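Local coordinates for AA9 family lytic polysaccharide monooxygenase cel61B (Hypocrea jecorina, PDB 2VTC), which depolymerises crystalline and amorphous polysaccharides as a copper-dependent lytic monooxygenase, oxidising glycosidic bonds at C1 or C4, at residues L38-Y41 / Y42-Q45; P223-P226 / G227-F230; L229-P232 / Y233-I236. All blocks are in the same frame, centred on the assembly; numbering follows the deposited sequence.

Interaction 1 of 3, residues L38-Y41 / Y42-Q45; sequences LDYY and YQKQ
Asp39, Tyr40 and Tyr41 are joined to Gln43, Lys44 and Gln45 by successive i to i+4 helical hydrogen bonds: Gln43 N to Asp39 O at 2.9 Å, Lys44 N to Tyr40 O at 3.0 Å and Gln45 N to Tyr41 O at 3.1 Å. Outside this backbone, two neighbouring tyrosines form the main side-chain contact. The Tyr41 ring turns its edge to the face of Tyr42 in a T-shaped stack, with centroids 5.0 Å apart and planes at 88°. Tyr41 CD2 does the touching, 3.7 Å above the plane of the Tyr42 ring and over its centre. The first torsions differ: Tyr41 CG is anti to the backbone N (chi1 167°), whereas Tyr42 CG is anti to the carbonyl carbon, and this brings two adjacent side chains together although they leave successive positions on the helix. The helix, 38-47, lies at the surface in the long loop region after strand 31-34, outside the beta-sheet core of the AA9 fold. Leu61 touches both stacked tyrosines and Tyr57 touches Tyr41, tying the helix to the loop that follows it. One turn further on, Gln45 sets its CG 4.1 Å from the centroid of the Tyr41 ring, an off-centre CH-pi contact; the bend at chi2 then lays the amide almost parallel to the ring, at 9°. Leu38 runs alongside Tyr42, pointing the same way, with CG 4.1 Å from Tyr42 CE2. On another part of the helix surface, Tyr40 and Gln43 also lie side by side. Gln43 NE2 comes within 3.8 Å of Tyr40 CD1, the amide standing perpendicular to the ring, while the Gln43 side chain also touches Pro51.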
# COMPACT_ATOMS: atom_id res chain seq x y z
N LEU A 38 -8.63 -3.54 12.93
CA LEU A 38 -7.98 -3.98 14.15
C LEU A 38 -8.86 -4.85 15.09
O LEU A 38 -8.33 -5.72 15.79
CB LEU A 38 -7.43 -2.76 14.91
CG LEU A 38 -6.44 -3.03 16.04
CD1 LEU A 38 -5.22 -3.83 15.58
CD2 LEU A 38 -6.02 -1.68 16.66
N ASP A 39 -10.17 -4.60 15.10
CA ASP A 39 -11.12 -5.41 15.89
C ASP A 39 -11.04 -6.91 15.59
O ASP A 39 -11.18 -7.73 16.50
CB ASP A 39 -12.56 -4.91 15.69
CG ASP A 39 -12.85 -3.64 16.47
OD1 ASP A 39 -12.00 -3.24 17.30
OD2 ASP A 39 -13.92 -3.02 16.25
N TYR A 40 -10.80 -7.24 14.32
CA TYR A 40 -10.65 -8.63 13.89
C TYR A 40 -9.43 -9.33 14.50
O TYR A 40 -9.46 -10.54 14.74
CB TYR A 40 -10.56 -8.72 12.37
CG TYR A 40 -11.74 -8.18 11.59
CD1 TYR A 40 -12.99 -7.93 12.19
CD2 TYR A 40 -11.62 -7.96 10.22
CE1 TYR A 40 -14.06 -7.44 11.44
CE2 TYR A 40 -12.67 -7.47 9.47
CZ TYR A 40 -13.90 -7.22 10.07
OH TYR A 40 -14.93 -6.74 9.31
N TYR A 41 -8.35 -8.58 14.73
CA TYR A 41 -7.18 -9.15 15.39
C TYR A 41 -7.57 -9.64 16.78
O TYR A 41 -7.13 -10.71 17.22
CB TYR A 41 -6.01 -8.16 15.48
CG TYR A 41 -4.94 -8.64 16.44
CD1 TYR A 41 -3.91 -9.48 16.00
CD2 TYR A 41 -4.97 -8.30 17.80
CE1 TYR A 41 -2.95 -9.94 16.86
CE2 TYR A 41 -3.99 -8.76 18.68
CZ TYR A 41 -2.99 -9.59 18.21
OH TYR A 41 -2.01 -10.06 19.05
N TYR A 42 -8.39 -8.85 17.47
CA TYR A 42 -8.80 -9.17 18.83
C TYR A 42 -9.86 -10.27 18.85
O TYR A 42 -9.82 -11.14 19.73
CB TYR A 42 -9.20 -7.89 19.61
CG TYR A 42 -7.98 -7.04 19.95
CD1 TYR A 42 -7.08 -7.45 20.92
CD2 TYR A 42 -7.72 -5.84 19.27
CE1 TYR A 42 -5.94 -6.70 21.23
CE2 TYR A 42 -6.59 -5.07 19.57
CZ TYR A 42 -5.70 -5.50 20.55
OH TYR A 42 -4.58 -4.76 20.87
N GLN A 43 -10.76 -10.26 17.87
CA GLN A 43 -11.66 -11.39 17.63
C GLN A 43 -10.87 -12.69 17.57
O GLN A 43 -11.21 -13.67 18.24
CB GLN A 43 -12.44 -11.23 16.32
CG GLN A 43 -13.75 -10.45 16.40
CD GLN A 43 -14.73 -10.86 15.30
OE1 GLN A 43 -15.04 -12.05 15.14
NE2 GLN A 43 -15.22 -9.88 14.55
N LYS A 44 -9.81 -12.70 16.76
CA LYS A 44 -9.00 -13.90 16.58
C LYS A 44 -8.31 -14.34 17.88
O LYS A 44 -8.25 -15.53 18.18
CB LYS A 44 -7.98 -13.72 15.44
CG LYS A 44 -7.22 -15.01 15.12
CD LYS A 44 -6.25 -14.85 13.98
CE LYS A 44 -5.72 -16.20 13.51
NZ LYS A 44 -4.69 -16.73 14.43
N GLN A 45 -7.81 -13.38 18.66
CA GLN A 45 -7.20 -13.70 19.95
C GLN A 45 -8.21 -14.36 20.89
O GLN A 45 -7.87 -15.30 21.60
CB GLN A 45 -6.62 -12.45 20.63
CG GLN A 45 -5.41 -11.88 19.94
CD GLN A 45 -4.32 -12.91 19.69
OE1 GLN A 45 -4.07 -13.30 18.54
NE2 GLN A 45 -3.67 -13.36 20.76

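Interaction 2 of 3, residues P223-P226 / G227-F230; sequences PTDP and GILF
Pro226, Ile228 and Leu229 carry this contact, a tight turn in the loop that follows strand 215-216. Pro226 and Gly227 occupy the two central positions of a type I beta turn running from Asp225 to Ile228, and one further residue is drawn in by a second bond to the same acceptor. Asp225 O is thus gripped twice. Leu229 N approaches almost head-on to the carbonyl at 3.0 Å with a C=O...N angle of 175°, while Ile228 N, also 3.0 Å from Asp225 O, comes from above the carbonyl plane. Pro226 brings no N-H to the turn, and its own carbonyl oxygen meets Phe230 CB at 3.4 Å. Ile228 splays its two branches: CG1, beside its backbone N (chi1 -68°), packs 3.7 Å from Asp225 CB, whereas CG2 lies 3.6 Å from Pro223 O. Leu229 CB comes to the same Pro223 oxygen. The carboxylate of Asp225 is engaged elsewhere, OD2 accepting from Lys222 N, and Ile228 is buried against Tyr71 and Pro242. Tyr239 OH bonds to Gly227 O, fastening the turn to a later part of the chain. A water bridges two carbonyls across the turn, donating to Leu229 O at 2.8 Å and to Thr224 O at 3.2 Å.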
# COMPACT_ATOMS: atom_id res chain seq x y z
N PRO A 223 17.75 2.30 3.17
CA PRO A 223 17.69 3.41 4.15
C PRO A 223 18.36 4.72 3.71
O PRO A 223 18.06 5.77 4.30
CB PRO A 223 18.40 2.83 5.37
CG PRO A 223 18.19 1.33 5.22
CD PRO A 223 18.39 1.11 3.75
N THR A 224 19.21 4.65 2.69
CA THR A 224 19.95 5.81 2.18
C THR A 224 19.45 6.36 0.84
O THR A 224 20.08 7.27 0.26
CB THR A 224 21.45 5.48 2.02
OG1 THR A 224 21.61 4.33 1.18
CG2 THR A 224 22.10 5.23 3.41
N ASP A 225 18.36 5.81 0.31
CA ASP A 225 17.81 6.32 -0.94
C ASP A 225 17.46 7.80 -0.83
O ASP A 225 17.04 8.26 0.24
CB ASP A 225 16.58 5.51 -1.36
CG ASP A 225 16.93 4.14 -1.92
OD1 ASP A 225 18.12 3.86 -2.27
OD2 ASP A 225 15.98 3.33 -2.03
N PRO A 226 17.62 8.57 -1.93
CA PRO A 226 17.42 10.02 -1.88
C PRO A 226 16.03 10.53 -1.46
O PRO A 226 15.93 11.67 -0.95
CB PRO A 226 17.81 10.48 -3.31
CG PRO A 226 17.64 9.26 -4.17
CD PRO A 226 18.08 8.14 -3.26
N GLY A 227 14.97 9.73 -1.67
CA GLY A 227 13.62 10.10 -1.25
C GLY A 227 13.20 9.44 0.04
O GLY A 227 12.08 9.63 0.52
N ILE A 228 14.13 8.66 0.62
CA ILE A 228 13.92 8.00 1.91
C ILE A 228 14.59 8.81 3.03
O ILE A 228 14.00 9.02 4.11
CB ILE A 228 14.49 6.54 1.91
CG1 ILE A 228 13.68 5.63 0.98
CG2 ILE A 228 14.62 5.96 3.37
CD1 ILE A 228 12.21 5.42 1.34
N LEU A 229 15.81 9.25 2.74
CA LEU A 229 16.62 10.06 3.66
C LEU A 229 16.83 11.46 3.05
O LEU A 229 17.62 11.62 2.13
CB LEU A 229 17.96 9.39 3.90
CG LEU A 229 18.97 10.06 4.86
CD1 LEU A 229 18.44 10.03 6.30
CD2 LEU A 229 20.33 9.42 4.75
N PHE A 230 16.08 12.43 3.57
CA PHE A 230 16.06 13.79 3.01
C PHE A 230 15.43 14.75 4.00
O PHE A 230 14.73 14.35 4.93
CB PHE A 230 15.30 13.81 1.66
CG PHE A 230 13.80 13.80 1.80
CD1 PHE A 230 13.05 14.97 1.64
CD2 PHE A 230 13.12 12.61 2.10
CE1 PHE A 230 11.68 14.98 1.80
CE2 PHE A 230 11.74 12.60 2.24
CZ PHE A 230 11.00 13.78 2.08
O HOH W 1 19.79 10.39 0.97

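Interaction 3 of 3, residues L229-P232 / Y233-I236; sequences LFNP and YTTI
Pro232 packs against one face of the Tyr233 ring in a local contact at a sharp bend of the long loop after strand 215-216. Its CG sits over the ring centre, 3.8 Å from the centroid and only 13° off the normal, a CH-pi contact made by direct neighbours. Tyr233 CG is anti to its carbonyl carbon (chi1 -61°), which swings the ring back over the proline. The bend is an Asx turn: Asn231 OD1 accepts from Tyr233 N at 3.0 Å, the donor lying above the plane of the amide carbonyl. A water links the other end of that amide to the turn, accepting from Asn231 ND2 and donating to Tyr233 O. Replacing Pro232 by a glycine would probably leave the ring face that Pro232 CG covers without its packing partner and let the Tyr233 ring turn more freely. Tyr110 meets Tyr233 edge-to-face, and Tyr233 OH makes a weak hydrogen bond to the backbone oxygen of His184, a residue that by similarity binds O2. Further along, Ile236 CD1 comes to 3.9 Å from CE1 at the edge of the Phe230 ring and 3.7 Å from Asn231 O.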
# COMPACT_ATOMS: atom_id res chain seq x y z
N LEU A 229 15.81 9.25 2.74
CA LEU A 229 16.62 10.06 3.66
C LEU A 229 16.83 11.46 3.05
O LEU A 229 17.62 11.62 2.13
CB LEU A 229 17.96 9.39 3.90
CG LEU A 229 18.97 10.06 4.86
CD1 LEU A 229 18.44 10.03 6.30
CD2 LEU A 229 20.33 9.42 4.75
N PHE A 230 16.08 12.43 3.57
CA PHE A 230 16.06 13.79 3.01
C PHE A 230 15.43 14.75 4.00
O PHE A 230 14.73 14.35 4.93
CB PHE A 230 15.30 13.81 1.66
CG PHE A 230 13.80 13.80 1.80
CD1 PHE A 230 13.05 14.97 1.64
CD2 PHE A 230 13.12 12.61 2.10
CE1 PHE A 230 11.68 14.98 1.80
CE2 PHE A 230 11.74 12.60 2.24
CZ PHE A 230 11.00 13.78 2.08
N ASN A 231 15.65 16.05 3.78
CA ASN A 231 15.12 17.05 4.68
C ASN A 231 13.77 17.58 4.19
O ASN A 231 13.71 18.25 3.16
CB ASN A 231 16.15 18.21 4.82
CG ASN A 231 15.75 19.23 5.85
OD1 ASN A 231 14.75 19.08 6.57
ND2 ASN A 231 16.52 20.32 5.92
N PRO A 232 12.67 17.30 4.92
CA PRO A 232 11.36 17.80 4.51
C PRO A 232 11.06 19.25 4.93
O PRO A 232 10.03 19.81 4.56
CB PRO A 232 10.39 16.86 5.21
CG PRO A 232 11.12 16.51 6.50
CD PRO A 232 12.58 16.47 6.14
N TYR A 233 11.96 19.86 5.69
CA TYR A 233 11.69 21.15 6.32
C TYR A 233 12.47 22.28 5.65
O TYR A 233 12.97 23.20 6.31
CB TYR A 233 11.99 21.08 7.82
CG TYR A 233 11.14 20.06 8.54
CD1 TYR A 233 9.75 20.10 8.45
CD2 TYR A 233 11.71 19.05 9.30
CE1 TYR A 233 8.95 19.16 9.09
CE2 TYR A 233 10.92 18.09 9.96
CZ TYR A 233 9.53 18.17 9.84
OH TYR A 233 8.70 17.27 10.48
N THR A 234 12.60 22.16 4.34
CA THR A 234 13.23 23.19 3.52
C THR A 234 12.53 23.16 2.16
O THR A 234 11.89 22.17 1.81
CB THR A 234 14.74 22.96 3.38
OG1 THR A 234 15.34 24.07 2.69
CG2 THR A 234 15.04 21.65 2.62
N THR A 235 12.61 24.26 1.40
CA THR A 235 12.03 24.31 0.06
C THR A 235 12.64 23.22 -0.83
O THR A 235 13.85 23.09 -0.93
CB THR A 235 12.19 25.74 -0.56
OG1 THR A 235 11.58 26.69 0.31
CG2 THR A 235 11.53 25.82 -1.91
N ILE A 236 11.78 22.41 -1.46
CA ILE A 236 12.23 21.31 -2.31
C ILE A 236 11.90 21.60 -3.77
O ILE A 236 10.74 21.86 -4.11
CB ILE A 236 11.61 19.96 -1.84
CG1 ILE A 236 12.19 19.59 -0.46
CG2 ILE A 236 11.83 18.83 -2.86
CD1 ILE A 236 11.38 18.58 0.31
O HOH W 2 15.65 22.51 7.77

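Interaction 1 comes first along the chain, in helix 38-47, while interactions 2 and 3 follow one another in the loop after strand 215-216. The latter two share Leu229 and Phe230, and their centres lie about 11 Å apart. Interaction 1 is far from both, its centre about 35 Å from that of interaction 2 and about 39 Å from that of interaction 3. All three belong to loops and the helix surrounding the beta-sheet core of one AA9 domain. The copper-site residues lie between these regions: Leu38 is about 9 Å from His20 and Tyr233 about 9 Å from His108, side chain to side chain, so interactions 1 and 3 probably border the active-site surface.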